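Long-range contacts in hypothetical protein aq_1956 (Aquifex aeolicus, PDB 2YVT), which is of unknown function but belongs to the calcineurin-like metallophosphoesterase superfamily, and so probably hydrolyses a phosphoester with the help of bound metal ions: residues A[137-142]-A[154-159]; A[143-148]-A[201-206]; A[83-88]-A[118-123]. All blocks are in the same frame, centred on the assembly; numbering follows the deposited sequence.

Interaction 1 of 3, residues A[137-142]-A[154-159]; sequences IGFGGL and LKYPRW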
ATOM      1  N   ILE A 137       6.153   6.456   6.666  1.00 10.90           N
ATOM      2  CA  ILE A 137       5.531   5.446   7.523  1.00 11.87           C
ATOM      3  C   ILE A 137       4.598   4.608   6.666  1.00 10.10           C
ATOM      4  O   ILE A 137       3.839   5.152   5.864  1.00 11.44           O
ATOM      5  CB  ILE A 137       4.727   6.109   8.655  1.00 14.11           C
ATOM      6  CG1 ILE A 137       5.658   6.950   9.534  1.00 16.65           C
ATOM      7  CG2 ILE A 137       3.998   5.069   9.506  1.00 15.38           C
ATOM      8  CD1 ILE A 137       4.908   7.853  10.457  1.00 20.93           C
ATOM      9  N   GLY A 138       4.655   3.290   6.831  1.00  9.17           N
ATOM     10  CA  GLY A 138       3.746   2.396   6.119  1.00  8.57           C
ATOM     11  C   GLY A 138       2.962   1.506   7.059  1.00  8.67           C
ATOM     12  O   GLY A 138       3.498   1.002   8.043  1.00  8.94           O
ATOM     13  N   PHE A 139       1.683   1.311   6.760  1.00  7.86           N
ATOM     14  CA  PHE A 139       0.874   0.359   7.515  1.00  8.14           C
ATOM     15  C   PHE A 139      -0.143  -0.225   6.538  1.00  8.28           C
ATOM     16  O   PHE A 139      -1.106   0.442   6.138  1.00  8.58           O
ATOM     17  CB  PHE A 139       0.193   1.042   8.717  1.00  8.95           C
ATOM     18  CG  PHE A 139      -0.199   0.087   9.830  1.00  7.71           C
ATOM     19  CD1 PHE A 139       0.184   0.352  11.149  1.00  8.77           C
ATOM     20  CD2 PHE A 139      -0.936  -1.067   9.570  1.00  8.63           C
ATOM     21  CE1 PHE A 139      -0.163  -0.513  12.193  1.00  9.06           C
ATOM     22  CE2 PHE A 139      -1.292  -1.948  10.603  1.00  9.01           C
ATOM     23  CZ  PHE A 139      -0.909  -1.664  11.923  1.00  8.74           C
ATOM     24  N   GLY A 140       0.118  -1.459   6.119  1.00  7.45           N
ATOM     25  CA  GLY A 140      -0.701  -2.125   5.115  1.00  8.02           C
ATOM     26  C   GLY A 140      -1.895  -2.888   5.656  1.00  7.60           C
ATOM     27  O   GLY A 140      -2.240  -2.800   6.842  1.00  8.15           O
ATOM     28  N   GLY A 141      -2.539  -3.630   4.768  1.00  7.25           N
ATOM     29  CA  GLY A 141      -3.710  -4.410   5.136  1.00  7.63           C
ATOM     30  C   GLY A 141      -4.980  -3.589   5.213  1.00  7.39           C
ATOM     31  O   GLY A 141      -4.947  -2.357   5.163  1.00  7.88           O
ATOM     32  N   LEU A 142      -6.104  -4.284   5.341  1.00  7.24           N
ATOM     33  CA  LEU A 142      -7.401  -3.633   5.505  1.00  7.13           C
ATOM     34  C   LEU A 142      -7.553  -3.218   6.958  1.00  8.86           C
ATOM     35  O   LEU A 142      -7.533  -4.060   7.853  1.00  8.63           O
ATOM     36  CB  LEU A 142      -8.528  -4.583   5.104  1.00  9.09           C
ATOM     37  CG  LEU A 142      -9.908  -3.928   5.005  1.00 10.88           C
ATOM     38  CD1 LEU A 142      -9.984  -2.955   3.823  1.00 13.14           C
ATOM     39  CD2 LEU A 142     -10.971  -5.004   4.895  1.00 13.41           C
ATOM     40  N   LEU A 154      -4.702  -9.832   5.265  1.00  7.90           N
ATOM     41  CA  LEU A 154      -4.199  -8.862   6.237  1.00  8.02           C
ATOM     42  C   LEU A 154      -5.320  -7.906   6.622  1.00  8.16           C
ATOM     43  O   LEU A 154      -5.745  -7.077   5.816  1.00  9.29           O
ATOM     44  CB  LEU A 154      -3.024  -8.051   5.677  1.00  7.59           C
ATOM     45  CG  LEU A 154      -1.785  -8.765   5.159  1.00  7.28           C
ATOM     46  CD1 LEU A 154      -0.685  -7.720   4.947  1.00  8.53           C
ATOM     47  CD2 LEU A 154      -1.359  -9.844   6.143  1.00  9.27           C
ATOM     48  N   LYS A 155      -5.798  -8.043   7.853  1.00  8.30           N
ATOM     49  CA  LYS A 155      -6.811  -7.144   8.418  1.00  8.85           C
ATOM     50  C   LYS A 155      -6.376  -6.747   9.825  1.00  9.01           C
ATOM     51  O   LYS A 155      -5.894  -7.583  10.592  1.00  9.05           O
ATOM     52  CB  LYS A 155      -8.185  -7.827   8.490  1.00 10.15           C
ATOM     53  CG  LYS A 155      -8.781  -8.232   7.149  1.00 13.07           C
ATOM     54  CD  LYS A 155     -10.258  -8.594   7.341  1.00 16.02           C
ATOM     55  CE  LYS A 155     -10.951  -8.911   6.035  1.00 18.85           C
ATOM     56  NZ  LYS A 155     -12.381  -9.275   6.262  1.00 20.64           N
ATOM     57  N   TYR A 156      -6.528  -5.469  10.160  1.00  8.05           N
ATOM     58  CA  TYR A 156      -6.121  -4.971  11.471  1.00  8.56           C
ATOM     59  C   TYR A 156      -7.242  -4.166  12.106  1.00  8.85           C
ATOM     60  O   TYR A 156      -7.979  -3.474  11.404  1.00 10.77           O
ATOM     61  CB  TYR A 156      -4.871  -4.108  11.347  1.00  8.01           C
ATOM     62  CG  TYR A 156      -3.681  -4.898  10.879  1.00  8.41           C
ATOM     63  CD1 TYR A 156      -2.944  -5.663  11.781  1.00  8.40           C
ATOM     64  CD2 TYR A 156      -3.307  -4.911   9.530  1.00  8.19           C
ATOM     65  CE1 TYR A 156      -1.853  -6.415  11.366  1.00  8.14           C
ATOM     66  CE2 TYR A 156      -2.197  -5.669   9.095  1.00  7.87           C
ATOM     67  CZ  TYR A 156      -1.483  -6.416  10.030  1.00  8.24           C
ATOM     68  OH  TYR A 156      -0.406  -7.171   9.640  1.00  8.66           O
ATOM     69  N   PRO A 157      -7.380  -4.266  13.438  1.00  9.29           N
ATOM     70  CA  PRO A 157      -8.403  -3.521  14.174  1.00  9.34           C
ATOM     71  C   PRO A 157      -7.878  -2.187  14.682  1.00  9.27           C
ATOM     72  O   PRO A 157      -6.673  -2.049  14.915  1.00  9.67           O
ATOM     73  CB  PRO A 157      -8.686  -4.440  15.361  1.00  9.88           C
ATOM     74  CG  PRO A 157      -7.355  -5.073  15.651  1.00  9.78           C
ATOM     75  CD  PRO A 157      -6.621  -5.170  14.324  1.00  9.66           C
ATOM     76  N   ARG A 158      -8.789  -1.232  14.877  1.00 10.06           N
ATOM     77  CA  ARG A 158      -8.440   0.122  15.307  1.00 10.31           C
ATOM     78  C   ARG A 158      -7.489   0.142  16.504  1.00  9.77           C
ATOM     79  O   ARG A 158      -6.473   0.836  16.480  1.00 10.57           O
ATOM     80  CB  ARG A 158      -9.715   0.922  15.641  1.00 10.49           C
ATOM     81  CG  ARG A 158      -9.460   2.299  16.214  1.00 12.32           C
ATOM     82  CD  ARG A 158     -10.776   2.974  16.626  1.00 12.58           C
ATOM     83  NE  ARG A 158     -11.644   3.253  15.477  1.00 14.18           N
ATOM     84  CZ  ARG A 158     -11.726   4.434  14.870  1.00 14.32           C
ATOM     85  NH1 ARG A 158     -10.976   5.448  15.291  1.00 15.84           N
ATOM     86  NH2 ARG A 158     -12.545   4.594  13.832  1.00 14.49           N
ATOM     87  N   TRP A 159      -7.812  -0.625  17.545  1.00  9.96           N
ATOM     88  CA  TRP A 159      -6.991  -0.604  18.757  1.00  9.58           C
ATOM     89  C   TRP A 159      -5.526  -0.935  18.470  1.00  9.89           C
ATOM     90  O   TRP A 159      -4.628  -0.335  19.042  1.00 10.26           O
ATOM     91  CB  TRP A 159      -7.550  -1.546  19.831  1.00 11.96           C
ATOM     92  CG  TRP A 159      -7.349  -3.007  19.584  1.00 11.61           C
ATOM     93  CD1 TRP A 159      -8.246  -3.863  19.034  1.00 12.63           C
ATOM     94  CD2 TRP A 159      -6.183  -3.789  19.896  1.00 12.57           C
ATOM     95  NE1 TRP A 159      -7.728  -5.131  18.988  1.00 13.05           N
ATOM     96  CE2 TRP A 159      -6.459  -5.115  19.502  1.00 12.55           C
ATOM     97  CE3 TRP A 159      -4.933  -3.494  20.462  1.00 12.19           C
ATOM     98  CZ2 TRP A 159      -5.532  -6.154  19.656  1.00 12.92           C
ATOM     99  CZ3 TRP A 159      -4.007  -4.526  20.621  1.00 12.72           C
ATOM    100  CH2 TRP A 159      -4.313  -5.841  20.209  1.00 12.58           C
TER

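Interaction 2 of 3, residues A[143-148]-A[201-206]; sequences LTEHEF and SAVVNT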
ATOM      1  N   LEU A 143      -7.692  -1.916   7.187  1.00  8.69           N
ATOM      2  CA  LEU A 143      -7.870  -1.401   8.548  1.00  8.42           C
ATOM      3  C   LEU A 143      -9.365  -1.342   8.819  1.00  9.40           C
ATOM      4  O   LEU A 143     -10.150  -0.858   7.990  1.00 10.98           O
ATOM      5  CB  LEU A 143      -7.184  -0.041   8.724  1.00  8.88           C
ATOM      6  CG  LEU A 143      -5.720  -0.009   8.252  1.00  9.26           C
ATOM      7  CD1 LEU A 143      -5.040   1.304   8.605  1.00 11.49           C
ATOM      8  CD2 LEU A 143      -4.912  -1.218   8.777  1.00  9.70           C
ATOM      9  N   THR A 144      -9.739  -1.903   9.962  1.00  9.82           N
ATOM     10  CA  THR A 144     -11.128  -2.155  10.318  1.00 10.45           C
ATOM     11  C   THR A 144     -11.341  -1.784  11.770  1.00 11.05           C
ATOM     12  O   THR A 144     -10.390  -1.497  12.501  1.00 10.30           O
ATOM     13  CB  THR A 144     -11.488  -3.659  10.188  1.00 10.89           C
ATOM     14  OG1 THR A 144     -10.814  -4.402  11.216  1.00 11.87           O
ATOM     15  CG2 THR A 144     -11.116  -4.216   8.809  1.00 11.90           C
ATOM     16  N   GLU A 145     -12.593  -1.830  12.207  1.00 12.04           N
ATOM     17  CA  GLU A 145     -12.885  -1.549  13.601  1.00 12.97           C
ATOM     18  C   GLU A 145     -12.482  -2.694  14.513  1.00 13.94           C
ATOM     19  O   GLU A 145     -11.907  -2.447  15.571  1.00 15.99           O
ATOM     20  CB  GLU A 145     -14.359  -1.180  13.801  1.00 13.15           C
ATOM     21  CG  GLU A 145     -14.737   0.132  13.109  1.00 13.26           C
ATOM     22  CD  GLU A 145     -13.937   1.338  13.603  1.00 12.93           C
ATOM     23  OE1 GLU A 145     -13.272   1.256  14.657  1.00 14.94           O
ATOM     24  OE2 GLU A 145     -13.955   2.383  12.919  1.00 14.41           O
ATOM     25  N   HIS A 146     -12.758  -3.932  14.099  1.00 13.68           N
ATOM     26  CA  HIS A 146     -12.649  -5.058  15.035  1.00 16.78           C
ATOM     27  C   HIS A 146     -12.043  -6.363  14.484  1.00 16.69           C
ATOM     28  O   HIS A 146     -11.973  -7.355  15.213  1.00 17.64           O
ATOM     29  CB  HIS A 146     -14.013  -5.331  15.705  1.00 20.03           C
ATOM     30  CG  HIS A 146     -14.578  -4.152  16.449  1.00 21.49           C
ATOM     31  ND1 HIS A 146     -15.759  -3.536  16.092  1.00 23.16           N
ATOM     32  CD2 HIS A 146     -14.106  -3.462  17.515  1.00 21.81           C
ATOM     33  CE1 HIS A 146     -15.993  -2.525  16.911  1.00 22.81           C
ATOM     34  NE2 HIS A 146     -15.004  -2.457  17.785  1.00 23.71           N
ATOM     35  N   GLU A 147     -11.605  -6.367  13.222  1.00 14.83           N
ATOM     36  CA  GLU A 147     -11.026  -7.573  12.612  1.00 15.52           C
ATOM     37  C   GLU A 147      -9.503  -7.601  12.693  1.00 12.74           C
ATOM     38  O   GLU A 147      -8.852  -6.580  12.496  1.00 12.99           O
ATOM     39  CB  GLU A 147     -11.435  -7.689  11.148  1.00 19.08           C
ATOM     40  CG  GLU A 147     -12.822  -8.227  10.910  1.00 25.01           C
ATOM     41  CD  GLU A 147     -13.011  -8.616   9.467  1.00 27.50           C
ATOM     42  OE1 GLU A 147     -12.873  -9.825   9.147  1.00 30.14           O
ATOM     43  OE2 GLU A 147     -13.245  -7.704   8.644  1.00 29.48           O
ATOM     44  N   PHE A 148      -8.943  -8.777  12.966  1.00 11.80           N
ATOM     45  CA  PHE A 148      -7.495  -8.938  13.119  1.00 10.92           C
ATOM     46  C   PHE A 148      -7.105 -10.295  12.536  1.00 10.50           C
ATOM     47  O   PHE A 148      -7.440 -11.346  13.105  1.00 12.94           O
ATOM     48  CB  PHE A 148      -7.135  -8.865  14.614  1.00 11.37           C
ATOM     49  CG  PHE A 148      -5.698  -8.496  14.920  1.00 12.65           C
ATOM     50  CD1 PHE A 148      -5.354  -8.113  16.216  1.00 13.79           C
ATOM     51  CD2 PHE A 148      -4.700  -8.513  13.943  1.00 12.68           C
ATOM     52  CE1 PHE A 148      -4.048  -7.762  16.546  1.00 13.46           C
ATOM     53  CE2 PHE A 148      -3.374  -8.155  14.262  1.00 12.54           C
ATOM     54  CZ  PHE A 148      -3.050  -7.784  15.564  1.00 13.24           C
ATOM     55  N   SER A 201     -11.984   3.597   5.586  1.00 11.38           N
ATOM     56  CA  SER A 201     -12.216   3.370   7.012  1.00 11.66           C
ATOM     57  C   SER A 201     -12.015   4.621   7.831  1.00 11.36           C
ATOM     58  O   SER A 201     -11.037   5.344   7.642  1.00 11.14           O
ATOM     59  CB  SER A 201     -11.299   2.283   7.559  1.00 12.52           C
ATOM     60  OG  SER A 201     -11.527   2.111   8.954  1.00 13.38           O
ATOM     61  N   ALA A 202     -12.942   4.847   8.761  1.00 11.27           N
ATOM     62  CA  ALA A 202     -12.825   5.913   9.749  1.00 12.06           C
ATOM     63  C   ALA A 202     -11.563   5.759  10.577  1.00 11.87           C
ATOM     64  O   ALA A 202     -11.085   6.720  11.172  1.00 11.88           O
ATOM     65  CB  ALA A 202     -14.046   5.922  10.659  1.00 12.45           C
ATOM     66  N   VAL A 203     -11.017   4.540  10.624  1.00 11.63           N
ATOM     67  CA  VAL A 203      -9.770   4.319  11.348  1.00 11.76           C
ATOM     68  C   VAL A 203      -8.676   5.191  10.744  1.00 11.63           C
ATOM     69  O   VAL A 203      -7.853   5.764  11.459  1.00 12.30           O
ATOM     70  CB  VAL A 203      -9.353   2.833  11.324  1.00 11.76           C
ATOM     71  CG1 VAL A 203      -7.953   2.667  11.886  1.00 12.36           C
ATOM     72  CG2 VAL A 203     -10.356   2.002  12.112  1.00 13.15           C
ATOM     73  N   VAL A 204      -8.687   5.316   9.419  1.00 12.16           N
ATOM     74  CA  VAL A 204      -7.654   6.081   8.738  1.00 10.96           C
ATOM     75  C   VAL A 204      -7.870   7.591   8.933  1.00 10.84           C
ATOM     76  O   VAL A 204      -6.909   8.333   9.113  1.00 10.51           O
ATOM     77  CB  VAL A 204      -7.516   5.669   7.252  1.00 11.72           C
ATOM     78  CG1 VAL A 204      -6.387   6.431   6.597  1.00 12.33           C
ATOM     79  CG2 VAL A 204      -7.242   4.161   7.167  1.00 12.30           C
ATOM     80  N   ASN A 205      -9.121   8.049   8.942  1.00 11.31           N
ATOM     81  CA  ASN A 205      -9.358   9.463   9.294  1.00 10.91           C
ATOM     82  C   ASN A 205      -8.795   9.742  10.674  1.00 11.68           C
ATOM     83  O   ASN A 205      -8.210  10.796  10.919  1.00 12.09           O
ATOM     84  CB  ASN A 205     -10.848   9.825   9.267  1.00 11.05           C
ATOM     85  CG  ASN A 205     -11.444   9.696   7.892  1.00 11.81           C
ATOM     86  OD1 ASN A 205     -11.737  10.696   7.213  1.00 14.05           O
ATOM     87  ND2 ASN A 205     -11.613   8.470   7.456  1.00  9.16           N
ATOM     88  N   THR A 206      -8.973   8.772  11.566  1.00 11.11           N
ATOM     89  CA  THR A 206      -8.510   8.896  12.938  1.00 12.67           C
ATOM     90  C   THR A 206      -6.981   8.914  13.020  1.00 12.86           C
ATOM     91  O   THR A 206      -6.419   9.761  13.714  1.00 14.08           O
ATOM     92  CB  THR A 206      -9.120   7.801  13.835  1.00 13.41           C
ATOM     93  OG1 THR A 206     -10.554   7.851  13.753  1.00 13.09           O
ATOM     94  CG2 THR A 206      -8.694   7.990  15.275  1.00 14.73           C
TER

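Interaction 3 of 3, residues A[83-88]-A[118-123]; sequences REIGEL and PNIRVL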
ATOM      1  N   ARG A  83      11.520  -9.008  -7.955  1.00 11.91           N
ATOM      2  CA  ARG A  83      12.491  -8.947  -9.047  1.00 12.70           C
ATOM      3  C   ARG A  83      12.107  -7.879 -10.081  1.00 12.41           C
ATOM      4  O   ARG A  83      12.915  -7.021 -10.429  1.00 12.19           O
ATOM      5  CB  ARG A  83      12.652 -10.322  -9.713  1.00 14.33           C
ATOM      6  CG  ARG A  83      13.453 -10.289 -11.008  1.00 17.00           C
ATOM      7  CD  ARG A  83      13.815 -11.684 -11.491  1.00 20.72           C
ATOM      8  NE  ARG A  83      12.640 -12.530 -11.692  1.00 23.95           N
ATOM      9  CZ  ARG A  83      11.872 -12.534 -12.782  1.00 26.30           C
ATOM     10  NH1 ARG A  83      12.129 -11.726 -13.806  1.00 27.22           N
ATOM     11  NH2 ARG A  83      10.827 -13.352 -12.843  1.00 28.06           N
ATOM     12  N   GLU A  84      10.864  -7.923 -10.558  1.00 10.98           N
ATOM     13  CA  GLU A  84      10.466  -7.052 -11.660  1.00 11.49           C
ATOM     14  C   GLU A  84      10.319  -5.596 -11.234  1.00 11.13           C
ATOM     15  O   GLU A  84      10.651  -4.687 -11.990  1.00 12.85           O
ATOM     16  CB  GLU A  84       9.218  -7.599 -12.366  1.00 12.27           C
ATOM     17  CG  GLU A  84       9.501  -8.946 -13.025  1.00 15.53           C
ATOM     18  CD  GLU A  84       8.552  -9.304 -14.149  1.00 16.91           C
ATOM     19  OE1 GLU A  84       7.712  -8.478 -14.535  1.00 18.88           O
ATOM     20  OE2 GLU A  84       8.660 -10.439 -14.648  1.00 20.59           O
ATOM     21  N   ILE A  85       9.852  -5.373 -10.009  1.00 10.15           N
ATOM     22  CA  ILE A  85       9.869  -4.022  -9.460  1.00 11.24           C
ATOM     23  C   ILE A  85      11.305  -3.559  -9.194  1.00 10.83           C
ATOM     24  O   ILE A  85      11.666  -2.434  -9.533  1.00 11.58           O
ATOM     25  CB  ILE A  85       9.013  -3.914  -8.178  1.00 12.79           C
ATOM     26  CG1 ILE A  85       7.531  -4.057  -8.524  1.00 14.25           C
ATOM     27  CG2 ILE A  85       9.275  -2.580  -7.450  1.00 15.28           C
ATOM     28  CD1 ILE A  85       6.958  -2.927  -9.404  1.00 15.42           C
ATOM     29  N   GLY A  86      12.118  -4.430  -8.594  1.00 11.07           N
ATOM     30  CA  GLY A  86      13.522  -4.113  -8.310  1.00 11.10           C
ATOM     31  C   GLY A  86      14.288  -3.673  -9.549  1.00 11.29           C
ATOM     32  O   GLY A  86      15.031  -2.689  -9.511  1.00 11.67           O
ATOM     33  N   GLU A  87      14.072  -4.386 -10.652  1.00 12.56           N
ATOM     34  CA  GLU A  87      14.741  -4.089 -11.925  1.00 13.04           C
ATOM     35  C   GLU A  87      14.373  -2.733 -12.538  1.00 12.65           C
ATOM     36  O   GLU A  87      15.050  -2.266 -13.455  1.00 14.03           O
ATOM     37  CB  GLU A  87      14.497  -5.219 -12.927  1.00 14.98           C
ATOM     38  CG  GLU A  87      15.247  -6.489 -12.549  1.00 18.23           C
ATOM     39  CD  GLU A  87      15.183  -7.571 -13.607  1.00 21.68           C
ATOM     40  OE1 GLU A  87      14.526  -7.366 -14.653  1.00 24.93           O
ATOM     41  OE2 GLU A  87      15.804  -8.632 -13.391  1.00 23.83           O
ATOM     42  N   LEU A  88      13.313  -2.097 -12.039  1.00 12.24           N
ATOM     43  CA  LEU A  88      12.983  -0.739 -12.478  1.00 12.09           C
ATOM     44  C   LEU A  88      14.025   0.267 -11.980  1.00 12.14           C
ATOM     45  O   LEU A  88      14.156   1.365 -12.534  1.00 13.91           O
ATOM     46  CB  LEU A  88      11.580  -0.331 -12.017  1.00 12.16           C
ATOM     47  CG  LEU A  88      10.437  -1.171 -12.594  1.00 12.94           C
ATOM     48  CD1 LEU A  88       9.127  -0.754 -11.939  1.00 13.92           C
ATOM     49  CD2 LEU A  88      10.379  -0.997 -14.111  1.00 14.70           C
ATOM     50  N   PRO A 118      18.481  -3.747  -3.298  1.00 11.60           N
ATOM     51  CA  PRO A 118      18.582  -2.869  -2.131  1.00 11.99           C
ATOM     52  C   PRO A 118      17.806  -1.562  -2.289  1.00 12.05           C
ATOM     53  O   PRO A 118      17.686  -0.803  -1.318  1.00 13.46           O
ATOM     54  CB  PRO A 118      20.089  -2.595  -2.023  1.00 12.53           C
ATOM     55  CG  PRO A 118      20.603  -2.779  -3.418  1.00 12.70           C
ATOM     56  CD  PRO A 118      19.779  -3.891  -3.988  1.00 11.28           C
ATOM     57  N   ASN A 119      17.283  -1.318  -3.494  1.00 10.93           N
ATOM     58  CA  ASN A 119      16.439  -0.149  -3.769  1.00 10.21           C
ATOM     59  C   ASN A 119      15.044  -0.282  -3.171  1.00  9.74           C
ATOM     60  O   ASN A 119      14.336   0.715  -3.025  1.00 11.40           O
ATOM     61  CB  ASN A 119      16.346   0.155  -5.276  1.00 10.64           C
ATOM     62  CG  ASN A 119      15.928  -1.053  -6.119  1.00 10.19           C
ATOM     63  OD1 ASN A 119      16.363  -2.187  -5.884  1.00 11.28           O
ATOM     64  ND2 ASN A 119      15.097  -0.801  -7.134  1.00 11.11           N
ATOM     65  N   ILE A 120      14.660  -1.508  -2.816  1.00  9.58           N
ATOM     66  CA  ILE A 120      13.317  -1.768  -2.279  1.00 10.37           C
ATOM     67  C   ILE A 120      13.310  -1.796  -0.754  1.00 10.62           C
ATOM     68  O   ILE A 120      14.153  -2.448  -0.127  1.00 11.98           O
ATOM     69  CB  ILE A 120      12.743  -3.111  -2.803  1.00 10.56           C
ATOM     70  CG1 ILE A 120      12.631  -3.097  -4.331  1.00 11.33           C
ATOM     71  CG2 ILE A 120      11.386  -3.422  -2.146  1.00 11.93           C
ATOM     72  CD1 ILE A 120      12.194  -4.430  -4.910  1.00 12.61           C
ATOM     73  N   ARG A 121      12.339  -1.101  -0.166  1.00 10.93           N
ATOM     74  CA  ARG A 121      12.059  -1.207   1.256  1.00 11.23           C
ATOM     75  C   ARG A 121      10.573  -1.444   1.454  1.00 10.72           C
ATOM     76  O   ARG A 121       9.757  -0.650   1.005  1.00 10.79           O
ATOM     77  CB  ARG A 121      12.482   0.076   1.959  1.00 14.98           C
ATOM     78  CG  ARG A 121      12.154   0.099   3.431  1.00 20.05           C
ATOM     79  CD  ARG A 121      12.798   1.283   4.104  1.00 25.64           C
ATOM     80  NE  ARG A 121      14.158   0.999   4.566  1.00 30.13           N
ATOM     81  CZ  ARG A 121      14.466   0.665   5.817  1.00 31.20           C
ATOM     82  NH1 ARG A 121      13.516   0.566   6.739  1.00 31.97           N
ATOM     83  NH2 ARG A 121      15.728   0.424   6.144  1.00 33.45           N
ATOM     84  N   VAL A 122      10.230  -2.544   2.116  1.00  9.86           N
ATOM     85  CA  VAL A 122       8.849  -2.793   2.507  1.00 10.70           C
ATOM     86  C   VAL A 122       8.575  -2.057   3.815  1.00 10.58           C
ATOM     87  O   VAL A 122       9.344  -2.177   4.776  1.00 12.29           O
ATOM     88  CB  VAL A 122       8.559  -4.312   2.667  1.00 11.35           C
ATOM     89  CG1 VAL A 122       7.226  -4.538   3.361  1.00 12.79           C
ATOM     90  CG2 VAL A 122       8.580  -4.998   1.309  1.00 14.21           C
ATOM     91  N   LEU A 123       7.491  -1.280   3.833  1.00 10.05           N
ATOM     92  CA  LEU A 123       7.075  -0.559   5.031  1.00 10.52           C
ATOM     93  C   LEU A 123       5.741  -1.092   5.492  1.00 10.50           C
ATOM     94  O   LEU A 123       4.722  -0.928   4.821  1.00  9.86           O
ATOM     95  CB  LEU A 123       6.970   0.946   4.762  1.00 11.66           C
ATOM     96  CG  LEU A 123       8.254   1.669   4.379  1.00 12.45           C
ATOM     97  CD1 LEU A 123       7.935   3.125   4.122  1.00 12.58           C
ATOM     98  CD2 LEU A 123       9.312   1.528   5.460  1.00 14.29           C
TER

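Interaction 1 of 3, residues A[137-142]-A[154-159]
Phe139 meets Tyr156 edge to face: the ring centroids lie 5.3 Å apart and the planes stand at 85°. Phe139 leads with CE2, which sits over one face of the tyrosine ring toward its rim and comes 3.7 Å from Tyr156 CD2. With CG anti to the backbone N (chi1 -157°), the phenylalanine ring starts out beside its own carbonyl carbon. Backbone also borders the tyrosine ring: Gly140 O, on the same side as the phenylalanine, lies 3.6 Å from Tyr156 CD2, and Gly141 CA is at the ring's edge, near its plane.

Beyond the glycines, a parallel bridge of Leu142 with Lys155 joins strands 134-144 and 155-157 in a mixed sheet of the calcineurin-like metallophosphoesterase fold. Leu142 N donates to Leu154 O at 2.9 Å and Tyr156 N to Leu142 O at 2.9 Å, each with an N-H...O angle of 162°, so that Leu142 is gripped through both its N and its O. Leu142 and Lys155 share one face of the sheet and run side by side, Leu142 CD2 being 4.1 Å from Lys155 CE. The extended lysine carries NZ on to Glu53 and Glu147. The chemistry is therefore mixed: the two backbone bonds hold the strand, while the Phe139 edge and the hydroxyl partners Glu150 and His124 bound the tyrosine ring.

Interaction 2 of 3, residues A[143-148]-A[201-206]
The end of strand 134-144 faces the first turn of helix 202-211, Thr144 and Ser201 being the nearest residues by backbone, with CA atoms 6.5 Å apart. The motif on the helix side is an N-cap: Ser201 OG accepts from Val203 N at 3.0 Å with an N-H...O angle of 155°. Its chi1 of 179° sets OG anti to the serine N, beside the carbonyl carbon. The same serine touches the strand through CB, 3.4 Å from Leu143 O. The contact thus seats a capped helix start against a strand of the metallophosphoesterase domain's second sheet.

Leu143 and Val204 form the apolar part. Their side chains cross at about a right angle, Leu143 CD1 meeting Val204 CG2 at 3.9 Å, while Leu143 CB faces Val203 CG1 more loosely. Val161 of helix 158-164 and Tyr156 also lie against this leucine. Val203 turns its other methyl to polar atoms, CG2 lying 3.5 Å from Thr144 O and 3.7 Å from Glu145 OE2. Glu145 and Val203 run past one another antiparallel, with the carboxylate end beside the methyl. The glutamate chain is bent at chi2 (-60°), and OE1 forms a salt bridge with Arg158. The arginine also hydrogen-bonds through NH1 to Thr206 OG1, and so links the carboxylate to the helix.

On the strand side, Thr144 OG1 accepts from Glu147 N in an ST motif that turns the chain after the strand. In the helix, Ala202 O takes two donors, Thr206 N and Thr206 OG1 (2.9 Å), which reach it from opposite faces of its carbonyl plane.

Interaction 3 of 3, residues A[83-88]-A[118-123]
Asn119 and Gly86 share the one hydrogen bond between 83-88 and 118-123: Asn119 ND2 donates to Gly86 O at 3.0 Å, with an N-H...O angle of 151°. The donor lies in the carbonyl plane, on a lone pair of Gly86 O, as the C=O...N angle of 122° bears out. From the asparagine's side the fit is less flat, for the oxygen is tilted somewhat out of the amide plane. The first torsion of Asn119 (chi1 52°) puts CG between the backbone N and the carbonyl carbon, and CB already points toward the helix.

Beside this bond Ile120 makes the apolar half of the contact. Its terminal CD1 comes 3.7 Å from Gly86 CA and equally near Gly86 N, so the methyl rests on bare helix backbone. A looser touch joins the same methyl to Ile85 CG2, at 4.3 Å.

The segments lie at the C-terminal end of helix 65-86 and on strand 120-122, the outermost strand on that side of a six-stranded mixed sheet. Strand 91-95 is the parallel neighbour of 120-122, and the helix end thus packs on the strand next to 91-95, the strand that follows it in the chain, in the calcineurin-like metallophosphoesterase fold.

That neighbour also positions the contact. Asn119 ND2 has a second acceptor in Val90 O, so the amide bridges the helix end and the lead-in to strand 91-95. Asn119 O receives Lys91 NZ, and backbone bonds run from Asn119 and Arg121 to Thr92. On the helix side, Ile85 touches Thr92 and also reaches Leu21 of helix 21-31, while Leu88 packs on Lys25 and Ile28 of that same helix.

In the fold
Interactions 1 and 2 share strand 134-144 and have centres 8 Å apart, joined by a probable hydrogen bond between Tyr156 O and Thr144 N (2.8 Å). Interaction 3 is remote from both, about 22 and 28 Å away between centres, on the opposite side of the chain's centre and in the other sheet; yet Leu123 CB touches Gly138 CA at 3.8 Å. Burial falls from interaction 1, where six of seven touching residues are buried, to the partly buried other two. Chemistry follows place: strand pairing and rings in interaction 1, methyls against a leucine and polar atoms at a capped helix start in interaction 2, one amide bond beside an isoleucine methyl at a helix end in interaction 3.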